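Local coordinates for glycoside hydrolase family protein (Novosphingobium sp. PP1Y, PDB 6Q2F) that hydrolyses alpha-L-rhamnosides as an alpha-L-rhamnosidase, probably releasing terminal rhamnose from glycosides, at residues 103-108 with 481-486; 112-117 with 485-490; 490-495 with 576-581. All coordinates share one frame; numbering follows the deposited sequence.

Contact 1: 103-108 with 481-486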
ATOM      1  N   LEU A 103      30.282  -2.774  -8.779  1.00 33.90           N
ATOM      2  CA  LEU A 103      29.876  -4.049  -9.350  1.00 34.95           C
ATOM      3  C   LEU A 103      28.625  -3.812 -10.182  1.00 36.59           C
ATOM      4  O   LEU A 103      27.603  -3.374  -9.651  1.00 33.92           O
ATOM      5  CB  LEU A 103      29.623  -5.073  -8.242  1.00 30.80           C
ATOM      6  CG  LEU A 103      30.848  -5.477  -7.411  1.00 36.85           C
ATOM      7  CD1 LEU A 103      30.492  -6.378  -6.249  1.00 30.78           C
ATOM      8  CD2 LEU A 103      31.932  -6.089  -8.261  1.00 41.62           C
ATOM      9  N   VAL A 104      28.712  -4.082 -11.485  1.00 32.55           N
ATOM     10  CA  VAL A 104      27.613  -3.803 -12.405  1.00 24.53           C
ATOM     11  C   VAL A 104      26.688  -5.014 -12.470  1.00 27.78           C
ATOM     12  O   VAL A 104      27.137  -6.150 -12.687  1.00 28.63           O
ATOM     13  CB  VAL A 104      28.151  -3.426 -13.795  1.00 30.61           C
ATOM     14  CG1 VAL A 104      27.003  -3.260 -14.799  1.00 29.05           C
ATOM     15  CG2 VAL A 104      28.959  -2.129 -13.677  1.00 26.97           C
ATOM     16  N   TYR A 105      25.391  -4.758 -12.326  1.00 25.31           N
ATOM     17  CA  TYR A 105      24.348  -5.781 -12.299  1.00 24.97           C
ATOM     18  C   TYR A 105      24.539  -6.856 -13.366  1.00 27.40           C
ATOM     19  O   TYR A 105      24.624  -6.550 -14.556  1.00 27.74           O
ATOM     20  CB  TYR A 105      22.997  -5.091 -12.485  1.00 25.14           C
ATOM     21  CG  TYR A 105      21.813  -6.029 -12.450  1.00 27.81           C
ATOM     22  CD1 TYR A 105      21.344  -6.529 -11.249  1.00 25.69           C
ATOM     23  CD2 TYR A 105      21.138  -6.380 -13.608  1.00 24.66           C
ATOM     24  CE1 TYR A 105      20.233  -7.380 -11.198  1.00 29.81           C
ATOM     25  CE2 TYR A 105      20.006  -7.215 -13.563  1.00 26.15           C
ATOM     26  CZ  TYR A 105      19.589  -7.709 -12.356  1.00 30.74           C
ATOM     27  OH  TYR A 105      18.514  -8.542 -12.307  1.00 35.01           O
HETATM   28  N   MSE A 106      24.598  -8.111 -12.917  1.00 33.13           N
HETATM   29  CA  MSE A 106      24.710  -9.315 -13.739  1.00 26.80           C
HETATM   30  C   MSE A 106      26.038  -9.519 -14.478  1.00 30.07           C
HETATM   31  O   MSE A 106      26.118 -10.425 -15.289  1.00 33.15           O
HETATM   32  CB  MSE A 106      23.568  -9.400 -14.779  1.00 22.18           C
HETATM   33  CG  MSE A 106      22.205  -9.816 -14.154  1.00 22.73           C
HETATM   34 SE   MSE A 106      22.178 -11.616 -13.373  1.00 33.50          SE
HETATM   35  CE  MSE A 106      20.671 -11.405 -12.112  1.00 30.30           C
ATOM     36  N   THR A 107      27.060  -8.698 -14.216  1.00 31.52           N
ATOM     37  CA  THR A 107      28.398  -9.035 -14.681  1.00 28.19           C
ATOM     38  C   THR A 107      28.983 -10.141 -13.806  1.00 31.08           C
ATOM     39  O   THR A 107      28.510 -10.375 -12.690  1.00 30.31           O
ATOM     40  CB  THR A 107      29.325  -7.825 -14.641  1.00 29.81           C
ATOM     41  OG1 THR A 107      29.401  -7.339 -13.299  1.00 31.67           O
ATOM     42  CG2 THR A 107      28.828  -6.724 -15.582  1.00 30.07           C
ATOM     43  N   PRO A 108      30.013 -10.847 -14.296  1.00 33.31           N
ATOM     44  CA  PRO A 108      30.613 -11.919 -13.480  1.00 31.87           C
ATOM     45  C   PRO A 108      30.892 -11.546 -12.029  1.00 34.41           C
ATOM     46  O   PRO A 108      30.482 -12.283 -11.127  1.00 35.13           O
ATOM     47  CB  PRO A 108      31.890 -12.245 -14.259  1.00 26.26           C
ATOM     48  CG  PRO A 108      31.413 -12.106 -15.715  1.00 28.58           C
ATOM     49  CD  PRO A 108      30.528 -10.876 -15.682  1.00 29.95           C
ATOM     50  N   GLY A 481      15.607 -17.670 -14.417  1.00 24.73           N
ATOM     51  CA  GLY A 481      16.785 -18.269 -15.041  1.00 22.07           C
ATOM     52  C   GLY A 481      18.057 -17.459 -14.838  1.00 28.99           C
ATOM     53  O   GLY A 481      19.130 -18.023 -14.630  1.00 25.58           O
HETATM   54  N   MSE A 482      17.964 -16.140 -14.914  1.00 25.82           N
HETATM   55  CA  MSE A 482      19.129 -15.303 -14.680  1.00 28.89           C
HETATM   56  C   MSE A 482      19.675 -15.489 -13.269  1.00 27.63           C
HETATM   57  O   MSE A 482      20.889 -15.537 -13.085  1.00 29.97           O
HETATM   58  CB  MSE A 482      18.788 -13.822 -14.905  1.00 30.03           C
HETATM   59  CG  MSE A 482      18.562 -13.455 -16.380  1.00 31.27           C
HETATM   60 SE   MSE A 482      17.557 -11.799 -16.563  1.00 35.48          SE
HETATM   61  CE  MSE A 482      18.363 -10.783 -15.086  1.00 41.93           C
ATOM     62  N   TYR A 483      18.780 -15.625 -12.275  1.00 24.71           N
ATOM     63  CA  TYR A 483      19.245 -15.779 -10.899  1.00 24.11           C
ATOM     64  C   TYR A 483      19.734 -17.190 -10.612  1.00 27.73           C
ATOM     65  O   TYR A 483      20.652 -17.366  -9.803  1.00 29.39           O
ATOM     66  CB  TYR A 483      18.151 -15.360  -9.911  1.00 22.63           C
ATOM     67  CG  TYR A 483      18.237 -13.879  -9.676  1.00 29.14           C
ATOM     68  CD1 TYR A 483      19.067 -13.365  -8.691  1.00 23.17           C
ATOM     69  CD2 TYR A 483      17.578 -12.983 -10.511  1.00 28.76           C
ATOM     70  CE1 TYR A 483      19.192 -12.003  -8.503  1.00 23.80           C
ATOM     71  CE2 TYR A 483      17.701 -11.622 -10.329  1.00 27.50           C
ATOM     72  CZ  TYR A 483      18.519 -11.134  -9.319  1.00 28.31           C
ATOM     73  OH  TYR A 483      18.647  -9.785  -9.126  1.00 38.50           O
ATOM     74  N   LYS A 484      19.161 -18.196 -11.277  1.00 26.57           N
ATOM     75  CA  LYS A 484      19.731 -19.539 -11.197  1.00 27.41           C
ATOM     76  C   LYS A 484      21.121 -19.587 -11.807  1.00 28.77           C
ATOM     77  O   LYS A 484      21.990 -20.331 -11.334  1.00 29.38           O
ATOM     78  CB  LYS A 484      18.808 -20.542 -11.894  1.00 29.45           C
ATOM     79  CG  LYS A 484      17.571 -20.882 -11.065  1.00 30.02           C
ATOM     80  CD  LYS A 484      16.459 -21.399 -11.925  1.00 44.41           C
ATOM     81  CE  LYS A 484      16.576 -22.875 -12.228  1.00 60.31           C
ATOM     82  NZ  LYS A 484      15.193 -23.455 -12.485  1.00 72.41           N
ATOM     83  N   ASP A 485      21.351 -18.825 -12.867  1.00 30.41           N
ATOM     84  CA  ASP A 485      22.704 -18.751 -13.391  1.00 30.81           C
ATOM     85  C   ASP A 485      23.612 -17.991 -12.432  1.00 31.76           C
ATOM     86  O   ASP A 485      24.736 -18.428 -12.150  1.00 29.80           O
ATOM     87  CB  ASP A 485      22.687 -18.111 -14.769  1.00 28.56           C
ATOM     88  CG  ASP A 485      24.062 -17.687 -15.213  1.00 39.31           C
ATOM     89  OD1 ASP A 485      24.847 -18.568 -15.623  1.00 36.51           O
ATOM     90  OD2 ASP A 485      24.346 -16.471 -15.159  1.00 35.45           O
ATOM     91  N   ALA A 486      23.131 -16.874 -11.890  1.00 23.89           N
ATOM     92  CA  ALA A 486      23.966 -16.071 -10.992  1.00 26.09           C
ATOM     93  C   ALA A 486      24.279 -16.820  -9.698  1.00 33.58           C
ATOM     94  O   ALA A 486      25.448 -16.997  -9.337  1.00 28.82           O
ATOM     95  CB  ALA A 486      23.274 -14.743 -10.680  1.00 21.96           C
TER
HETATM   96  O   HOH W   1      17.136  -8.002  -9.789  1.00 39.39           O
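A Met-aromatic contact joins the loop after strand 85-91 of the (beta/alpha)8 barrel to helix 469-487. The loop makes a type II turn from Val104 to Thr107, which puts Met106 at its corner, and Thr107 OG1 closes back on Val104 O at 2.6 Å. Met106, a selenomethionine here, bends at chi2 (-64°) and brings its methyl CE over one face of Tyr483, 3.6 Å from the ring centroid and 19° off the normal, as a CH-pi contact. An unbranched, flexible chain suits this reach. Met106 SE lies behind the methyl, 5.5 Å from the Tyr483 centroid, and against Ala486 CB at 4.3 Å, where a small residue leaves room, while CE meets Met482 CE at 3.8 Å. Met106 CG lies over one face of the Tyr105 ring. The Tyr105 and Tyr483 side chains cross at about a right angle, and their hydroxyls share a water, 2.9 Å from Tyr105 OH and 2.4 Å from Tyr483 OH. An alanine in place of Tyr483 would probably leave the Met106 methyl without its aromatic face and break the water bridge to Tyr105. Tyr105 meets Trp110 edge-to-face, and Tyr483 does the same with Phe114, so helix 108-124 borders both tyrosines.

Contact 2: 112-117 with 485-490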
ATOM      1  N   ASP A 112      29.007 -13.231  -8.896  1.00 27.77           N
ATOM      2  CA  ASP A 112      29.725 -13.936  -7.844  1.00 29.43           C
ATOM      3  C   ASP A 112      29.415 -13.340  -6.476  1.00 28.11           C
ATOM      4  O   ASP A 112      29.284 -14.076  -5.491  1.00 28.94           O
ATOM      5  CB  ASP A 112      31.224 -13.904  -8.123  1.00 33.07           C
ATOM      6  CG  ASP A 112      31.984 -14.900  -7.277  1.00 39.34           C
ATOM      7  OD1 ASP A 112      31.585 -16.094  -7.271  1.00 43.98           O
ATOM      8  OD2 ASP A 112      32.945 -14.501  -6.609  1.00 45.64           O
ATOM      9  N   ALA A 113      29.256 -12.020  -6.400  1.00 30.11           N
ATOM     10  CA  ALA A 113      28.816 -11.416  -5.145  1.00 31.42           C
ATOM     11  C   ALA A 113      27.441 -11.933  -4.739  1.00 32.40           C
ATOM     12  O   ALA A 113      27.233 -12.316  -3.588  1.00 30.84           O
ATOM     13  CB  ALA A 113      28.798  -9.892  -5.265  1.00 22.52           C
ATOM     14  N   PHE A 114      26.495 -11.971  -5.670  1.00 25.85           N
ATOM     15  CA  PHE A 114      25.158 -12.427  -5.312  1.00 26.12           C
ATOM     16  C   PHE A 114      25.167 -13.899  -4.930  1.00 27.57           C
ATOM     17  O   PHE A 114      24.490 -14.301  -3.974  1.00 26.59           O
ATOM     18  CB  PHE A 114      24.143 -12.189  -6.442  1.00 21.87           C
ATOM     19  CG  PHE A 114      22.744 -12.539  -6.024  1.00 28.84           C
ATOM     20  CD1 PHE A 114      21.965 -11.607  -5.362  1.00 31.23           C
ATOM     21  CD2 PHE A 114      22.238 -13.818  -6.213  1.00 29.98           C
ATOM     22  CE1 PHE A 114      20.683 -11.929  -4.922  1.00 30.64           C
ATOM     23  CE2 PHE A 114      20.950 -14.146  -5.782  1.00 27.55           C
ATOM     24  CZ  PHE A 114      20.177 -13.198  -5.134  1.00 25.45           C
ATOM     25  N   ARG A 115      25.904 -14.716  -5.682  1.00 28.05           N
ATOM     26  CA  ARG A 115      26.060 -16.119  -5.318  1.00 26.44           C
ATOM     27  C   ARG A 115      26.582 -16.252  -3.896  1.00 28.23           C
ATOM     28  O   ARG A 115      26.116 -17.095  -3.123  1.00 25.17           O
ATOM     29  CB  ARG A 115      27.007 -16.820  -6.297  1.00 23.24           C
ATOM     30  CG  ARG A 115      27.334 -18.253  -5.892  1.00 32.86           C
ATOM     31  CD  ARG A 115      28.086 -19.005  -6.980  1.00 32.20           C
ATOM     32  NE  ARG A 115      27.317 -19.055  -8.216  1.00 44.71           N
ATOM     33  CZ  ARG A 115      27.629 -19.804  -9.269  1.00 43.06           C
ATOM     34  NH1 ARG A 115      28.700 -20.584  -9.242  1.00 38.64           N
ATOM     35  NH2 ARG A 115      26.862 -19.773 -10.348  1.00 34.86           N
ATOM     36  N   PHE A 116      27.567 -15.433  -3.544  1.00 24.20           N
ATOM     37  CA  PHE A 116      28.091 -15.438  -2.189  1.00 22.90           C
ATOM     38  C   PHE A 116      27.020 -15.058  -1.182  1.00 26.28           C
ATOM     39  O   PHE A 116      26.913 -15.683  -0.127  1.00 27.71           O
ATOM     40  CB  PHE A 116      29.260 -14.472  -2.092  1.00 26.49           C
ATOM     41  CG  PHE A 116      29.918 -14.473  -0.751  1.00 34.19           C
ATOM     42  CD1 PHE A 116      30.751 -15.519  -0.387  1.00 26.00           C
ATOM     43  CD2 PHE A 116      29.708 -13.436   0.144  1.00 31.96           C
ATOM     44  CE1 PHE A 116      31.388 -15.521   0.857  1.00 27.30           C
ATOM     45  CE2 PHE A 116      30.334 -13.434   1.392  1.00 27.76           C
ATOM     46  CZ  PHE A 116      31.168 -14.484   1.746  1.00 27.07           C
ATOM     47  N   ALA A 117      26.228 -14.027  -1.484  1.00 25.80           N
ATOM     48  CA  ALA A 117      25.115 -13.669  -0.611  1.00 22.52           C
ATOM     49  C   ALA A 117      24.174 -14.840  -0.425  1.00 31.74           C
ATOM     50  O   ALA A 117      23.699 -15.098   0.686  1.00 28.65           O
ATOM     51  CB  ALA A 117      24.337 -12.476  -1.179  1.00 19.74           C
ATOM     52  N   ASP A 485      21.351 -18.825 -12.867  1.00 30.41           N
ATOM     53  CA  ASP A 485      22.704 -18.751 -13.391  1.00 30.81           C
ATOM     54  C   ASP A 485      23.612 -17.991 -12.432  1.00 31.76           C
ATOM     55  O   ASP A 485      24.736 -18.428 -12.150  1.00 29.80           O
ATOM     56  CB  ASP A 485      22.687 -18.111 -14.769  1.00 28.56           C
ATOM     57  CG  ASP A 485      24.062 -17.687 -15.213  1.00 39.31           C
ATOM     58  OD1 ASP A 485      24.847 -18.568 -15.623  1.00 36.51           O
ATOM     59  OD2 ASP A 485      24.346 -16.471 -15.159  1.00 35.45           O
ATOM     60  N   ALA A 486      23.131 -16.874 -11.890  1.00 23.89           N
ATOM     61  CA  ALA A 486      23.966 -16.071 -10.992  1.00 26.09           C
ATOM     62  C   ALA A 486      24.279 -16.820  -9.698  1.00 33.58           C
ATOM     63  O   ALA A 486      25.448 -16.997  -9.337  1.00 28.82           O
ATOM     64  CB  ALA A 486      23.274 -14.743 -10.680  1.00 21.96           C
ATOM     65  N   ALA A 487      23.243 -17.266  -8.983  1.00 23.72           N
ATOM     66  CA  ALA A 487      23.430 -17.899  -7.684  1.00 29.54           C
ATOM     67  C   ALA A 487      23.811 -19.367  -7.795  1.00 27.43           C
ATOM     68  O   ALA A 487      24.322 -19.935  -6.825  1.00 27.72           O
ATOM     69  CB  ALA A 487      22.148 -17.762  -6.840  1.00 21.11           C
ATOM     70  N   GLY A 488      23.598 -19.980  -8.959  1.00 30.01           N
ATOM     71  CA  GLY A 488      23.637 -21.420  -9.095  1.00 24.23           C
ATOM     72  C   GLY A 488      22.253 -21.981  -8.839  1.00 32.04           C
ATOM     73  O   GLY A 488      21.532 -21.497  -7.962  1.00 34.43           O
ATOM     74  N   PRO A 489      21.844 -23.005  -9.600  1.00 30.97           N
ATOM     75  CA  PRO A 489      20.474 -23.534  -9.438  1.00 30.21           C
ATOM     76  C   PRO A 489      20.242 -24.181  -8.083  1.00 30.07           C
ATOM     77  O   PRO A 489      19.096 -24.233  -7.631  1.00 32.82           O
ATOM     78  CB  PRO A 489      20.331 -24.559 -10.581  1.00 28.05           C
ATOM     79  CG  PRO A 489      21.610 -24.376 -11.456  1.00 31.63           C
ATOM     80  CD  PRO A 489      22.643 -23.780 -10.553  1.00 30.49           C
ATOM     81  N   ASP A 490      21.293 -24.650  -7.405  1.00 30.99           N
ATOM     82  CA  ASP A 490      21.132 -25.162  -6.049  1.00 28.22           C
ATOM     83  C   ASP A 490      20.803 -24.058  -5.052  1.00 33.96           C
ATOM     84  O   ASP A 490      20.450 -24.357  -3.907  1.00 33.21           O
ATOM     85  CB  ASP A 490      22.400 -25.916  -5.605  1.00 32.49           C
ATOM     86  CG  ASP A 490      23.686 -25.074  -5.750  1.00 62.34           C
ATOM     87  OD1 ASP A 490      23.857 -24.404  -6.794  1.00 68.89           O
ATOM     88  OD2 ASP A 490      24.532 -25.077  -4.816  1.00 68.95           O
TER
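Two helices of the outer layer of the (beta/alpha)8 barrel meet here, helix 108-124 meeting the C-terminal end of helix 469-487. In the tight part, Arg115 CA and Ala487 CA come within 4.0 Å, an approach eased by the lone methyl groups of Ala486 and Ala487 and by the Arg115 chain leaving along the interface. Ala487 CB lies in the plane of the Phe114 ring, at its CD2-CE2 edge and 4.0 Å from CE2. Phe114 goes on inward to Leu128 and Ile130 of strand 127-131, and a large apolar ring suits that buried position between helix and barrel wall.

Toward solvent the contact turns polar. Arg115 runs extended from the backbone, then bends at chi3 (-59°), which lays the guanidinium edge-on to the last turn of the other helix, where carbonyls have run out of helical N-H partners. A cationic group with several in-plane donors fits such a place, and its charge probably suits the negative end of the helix dipole. Gly488, with phi 89°, then takes the chain out of the helix in a conformation that calls for glycine.

The solvent side is looser. Asp485 is exposed and points away, forming a salt bridge with Lys111; its OD1 stays 5.8 Å from Arg115 NH2. The grip falls on main-chain oxygens: Arg115 NH2 reaches Asp485 O at 3.1 Å and Ala486 O at 3.3 Å, both weakly, whereas NE gives Ala486 O its best bond, 3.0 Å long, 147° at the hydrogen and directed at a carbonyl lone pair.

Contact 3: 490-495 with 576-581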
ATOM      1  N   ASP A 490      21.293 -24.650  -7.405  1.00 30.99           N
ATOM      2  CA  ASP A 490      21.132 -25.162  -6.049  1.00 28.22           C
ATOM      3  C   ASP A 490      20.803 -24.058  -5.052  1.00 33.96           C
ATOM      4  O   ASP A 490      20.450 -24.357  -3.907  1.00 33.21           O
ATOM      5  CB  ASP A 490      22.400 -25.916  -5.605  1.00 32.49           C
ATOM      6  CG  ASP A 490      23.686 -25.074  -5.750  1.00 62.34           C
ATOM      7  OD1 ASP A 490      23.857 -24.404  -6.794  1.00 68.89           O
ATOM      8  OD2 ASP A 490      24.532 -25.077  -4.816  1.00 68.95           O
HETATM    9  N   MSE A 491      20.902 -22.797  -5.453  1.00 29.64           N
HETATM   10  CA  MSE A 491      20.696 -21.698  -4.518  1.00 25.09           C
HETATM   11  C   MSE A 491      19.468 -20.875  -4.895  1.00 24.64           C
HETATM   12  O   MSE A 491      19.363 -19.712  -4.535  1.00 32.23           O
HETATM   13  CB  MSE A 491      21.939 -20.806  -4.480  1.00 23.04           C
HETATM   14  CG  MSE A 491      23.131 -21.410  -3.754  1.00 26.08           C
HETATM   15 SE   MSE A 491      22.812 -21.601  -1.785  1.00 37.79          SE
HETATM   16  CE  MSE A 491      22.908 -23.520  -1.639  1.00 33.23           C
ATOM     17  N   VAL A 492      18.544 -21.478  -5.634  1.00 27.99           N
ATOM     18  CA  VAL A 492      17.275 -20.849  -5.955  1.00 25.36           C
ATOM     19  C   VAL A 492      16.182 -21.885  -5.710  1.00 31.17           C
ATOM     20  O   VAL A 492      16.177 -22.954  -6.336  1.00 32.00           O
ATOM     21  CB  VAL A 492      17.220 -20.331  -7.403  1.00 28.36           C
ATOM     22  CG1 VAL A 492      15.869 -19.710  -7.665  1.00 21.98           C
ATOM     23  CG2 VAL A 492      18.346 -19.300  -7.663  1.00 29.31           C
ATOM     24  N   GLY A 493      15.262 -21.578  -4.799  1.00 29.46           N
ATOM     25  CA  GLY A 493      14.193 -22.519  -4.492  1.00 27.73           C
ATOM     26  C   GLY A 493      14.225 -22.923  -3.034  1.00 25.64           C
ATOM     27  O   GLY A 493      13.902 -22.108  -2.169  1.00 23.39           O
ATOM     28  N   LYS A 494      14.632 -24.161  -2.751  1.00 23.99           N
ATOM     29  CA  LYS A 494      14.635 -24.661  -1.382  1.00 29.22           C
ATOM     30  C   LYS A 494      15.812 -24.143  -0.566  1.00 33.32           C
ATOM     31  O   LYS A 494      15.777 -24.219   0.665  1.00 36.70           O
ATOM     32  CB  LYS A 494      14.644 -26.185  -1.385  1.00 31.71           C
ATOM     33  CG  LYS A 494      13.374 -26.758  -2.012  1.00 46.76           C
ATOM     34  CD  LYS A 494      13.272 -28.259  -1.817  1.00 59.31           C
ATOM     35  CE  LYS A 494      11.823 -28.665  -1.611  1.00 67.21           C
ATOM     36  NZ  LYS A 494      11.696 -30.083  -1.175  1.00 74.11           N
ATOM     37  N   ARG A 495      16.837 -23.604  -1.221  1.00 31.54           N
ATOM     38  CA  ARG A 495      18.020 -23.103  -0.548  1.00 29.15           C
ATOM     39  C   ARG A 495      18.436 -21.802  -1.213  1.00 29.53           C
ATOM     40  O   ARG A 495      18.137 -21.570  -2.388  1.00 24.62           O
ATOM     41  CB  ARG A 495      19.148 -24.140  -0.596  1.00 31.50           C
ATOM     42  CG  ARG A 495      18.911 -25.345   0.344  1.00 37.67           C
ATOM     43  CD  ARG A 495      19.995 -26.401   0.178  1.00 42.08           C
ATOM     44  NE  ARG A 495      21.233 -26.054   0.876  1.00 51.10           N
ATOM     45  CZ  ARG A 495      22.437 -26.539   0.565  1.00 56.83           C
ATOM     46  NH1 ARG A 495      22.583 -27.385  -0.451  1.00 61.43           N
ATOM     47  NH2 ARG A 495      23.504 -26.161   1.261  1.00 50.96           N
ATOM     48  N   ASN A 576       9.123 -23.205  -9.117  1.00 26.79           N
ATOM     49  CA  ASN A 576      10.544 -23.127  -8.812  1.00 27.99           C
ATOM     50  C   ASN A 576      10.836 -23.190  -7.311  1.00 31.18           C
ATOM     51  O   ASN A 576      11.927 -22.801  -6.882  1.00 26.91           O
ATOM     52  CB  ASN A 576      11.136 -21.854  -9.414  1.00 28.72           C
ATOM     53  CG  ASN A 576      11.248 -21.931 -10.939  1.00 31.77           C
ATOM     54  OD1 ASN A 576      12.239 -22.413 -11.469  1.00 34.36           O
ATOM     55  ND2 ASN A 576      10.208 -21.449 -11.646  1.00 24.47           N
ATOM     56  N   ASP A 577       9.879 -23.660  -6.502  1.00 30.84           N
ATOM     57  CA  ASP A 577      10.055 -23.815  -5.049  1.00 30.45           C
ATOM     58  C   ASP A 577      10.300 -22.487  -4.343  1.00 30.91           C
ATOM     59  O   ASP A 577      10.950 -22.448  -3.301  1.00 30.53           O
ATOM     60  CB  ASP A 577      11.193 -24.788  -4.715  1.00 29.96           C
ATOM     61  CG  ASP A 577      10.962 -26.167  -5.268  1.00 37.31           C
ATOM     62  OD1 ASP A 577       9.834 -26.669  -5.148  1.00 37.59           O
ATOM     63  OD2 ASP A 577      11.919 -26.742  -5.822  1.00 50.96           O
ATOM     64  N   LEU A 578       9.793 -21.402  -4.908  1.00 27.87           N
ATOM     65  CA  LEU A 578       9.891 -20.084  -4.308  1.00 25.78           C
ATOM     66  C   LEU A 578       8.549 -19.682  -3.697  1.00 30.21           C
ATOM     67  O   LEU A 578       7.484 -20.076  -4.182  1.00 32.53           O
ATOM     68  CB  LEU A 578      10.307 -19.047  -5.355  1.00 27.48           C
ATOM     69  CG  LEU A 578      11.686 -19.240  -6.013  1.00 25.17           C
ATOM     70  CD1 LEU A 578      11.855 -18.338  -7.241  1.00 23.60           C
ATOM     71  CD2 LEU A 578      12.787 -18.917  -5.000  1.00 19.75           C
ATOM     72  N   LYS A 579       8.612 -18.880  -2.633  1.00 26.50           N
ATOM     73  CA  LYS A 579       7.436 -18.200  -2.103  1.00 24.73           C
ATOM     74  C   LYS A 579       7.359 -16.787  -2.667  1.00 26.83           C
ATOM     75  O   LYS A 579       8.340 -16.239  -3.169  1.00 27.79           O
ATOM     76  CB  LYS A 579       7.474 -18.147  -0.575  1.00 27.52           C
ATOM     77  CG  LYS A 579       7.620 -19.480   0.101  1.00 46.40           C
ATOM     78  CD  LYS A 579       7.749 -19.317   1.617  1.00 62.50           C
ATOM     79  CE  LYS A 579       8.296 -20.586   2.279  1.00 71.56           C
ATOM     80  NZ  LYS A 579       9.784 -20.736   2.104  1.00 76.76           N
ATOM     81  N   VAL A 580       6.169 -16.200  -2.585  1.00 21.12           N
ATOM     82  CA  VAL A 580       5.928 -14.841  -3.079  1.00 17.24           C
ATOM     83  C   VAL A 580       5.482 -13.962  -1.920  1.00 24.39           C
ATOM     84  O   VAL A 580       4.459 -14.247  -1.281  1.00 23.86           O
ATOM     85  CB  VAL A 580       4.886 -14.817  -4.199  1.00 25.79           C
ATOM     86  CG1 VAL A 580       4.702 -13.392  -4.736  1.00 22.47           C
ATOM     87  CG2 VAL A 580       5.321 -15.738  -5.279  1.00 25.16           C
ATOM     88  N   TYR A 581       6.267 -12.921  -1.638  1.00 23.01           N
ATOM     89  CA  TYR A 581       5.809 -11.748  -0.901  1.00 24.02           C
ATOM     90  C   TYR A 581       5.119 -10.809  -1.885  1.00 24.96           C
ATOM     91  O   TYR A 581       5.717 -10.419  -2.894  1.00 27.48           O
ATOM     92  CB  TYR A 581       6.977 -11.020  -0.249  1.00 23.42           C
ATOM     93  CG  TYR A 581       7.588 -11.707   0.932  1.00 23.26           C
ATOM     94  CD1 TYR A 581       8.516 -12.715   0.768  1.00 24.08           C
ATOM     95  CD2 TYR A 581       7.265 -11.306   2.228  1.00 24.08           C
ATOM     96  CE1 TYR A 581       9.074 -13.337   1.860  1.00 21.90           C
ATOM     97  CE2 TYR A 581       7.829 -11.889   3.314  1.00 22.39           C
ATOM     98  CZ  TYR A 581       8.731 -12.902   3.142  1.00 26.21           C
ATOM     99  OH  TYR A 581       9.269 -13.494   4.248  1.00 22.40           O
TER
HETATM  100  O   HOH W   2      14.206 -23.740  -8.197  1.00 35.94           O
HETATM  101  O   HOH W   3      15.144 -25.708  -5.746  1.00 66.16           O
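Phi 120° and psi -108° at Gly493, angles that call for glycine, turn the loop 490-495 so that its backbone lies directly against the turn that opens segment 576-581. Across from it, Asp577 adopts a positive phi of 63° as the C-prime residue of the Schellman motif ending helix 543-575, in which Leu578 N turns back to Ala573 O. Main chain thus meets main chain: Gly493 CA sits 3.3 Å from Asn576 O, and a side chain on the glycine would collide with that oxygen and crowd Asp577 CB. Gly493 O and Asp577 O approach to 3.2 Å but both are acceptors, and Gly493 O finds its donor in Arg498 NE.

Side chains fill in beside this backbone seam. Leu578 sends CD2 to 3.6 Å from Gly493 N and also touches Val492 CG1, two branched apolar residues meeting obliquely on the inner side. On the outer side, Lys494 lays the aliphatic CG against Asp577 CB at 4.0 Å, while its ammonium NZ stays 5.6 Å from Asp577 OD1, so the two form no close ion pair; charged residues suit this exposed side.

Water supplies what direct bonds do not. One molecule lies 2.8 Å from both Val492 O and Asn576 O, placed to donate to either. A second lies 3.0 Å from Val492 O and reaches Lys494 N and Asp577 OD2 only weakly.

The joint lies at the entry to two adjacent parallel strands of the barrel, 497-502 and 579-582, where Lys579 pairs through its backbone with Arg498 and Leu500. Helix 469-487 covers it, with Ile480 on Leu578 and Lys484 on Val492, and Met491 packs on Ala118 of helix 108-124.

From the N terminus, the chain leaves strand 85-91, passes through 103-108 and enters helix 108-124; contacts 1 and 2 await the return of helix 469-487, more than 360 residues later. Their two long loops interleave: contact 1 opens first and closes slightly earlier, both closing at the end of helix 469-487 and sharing Asp485 and Ala486. Contact 3 follows in series, closing a shorter loop that holds strand 497-502 and helix 543-575. Together they link the loop before helix 108-124, that helix, the end of helix 469-487 and the turn after helix 543-575. Contact 3 sits at the start of strands 497-502 and 579-582, whose far ends lead to sodium ligands Asp503, Ser504, Glu583 and Glu586.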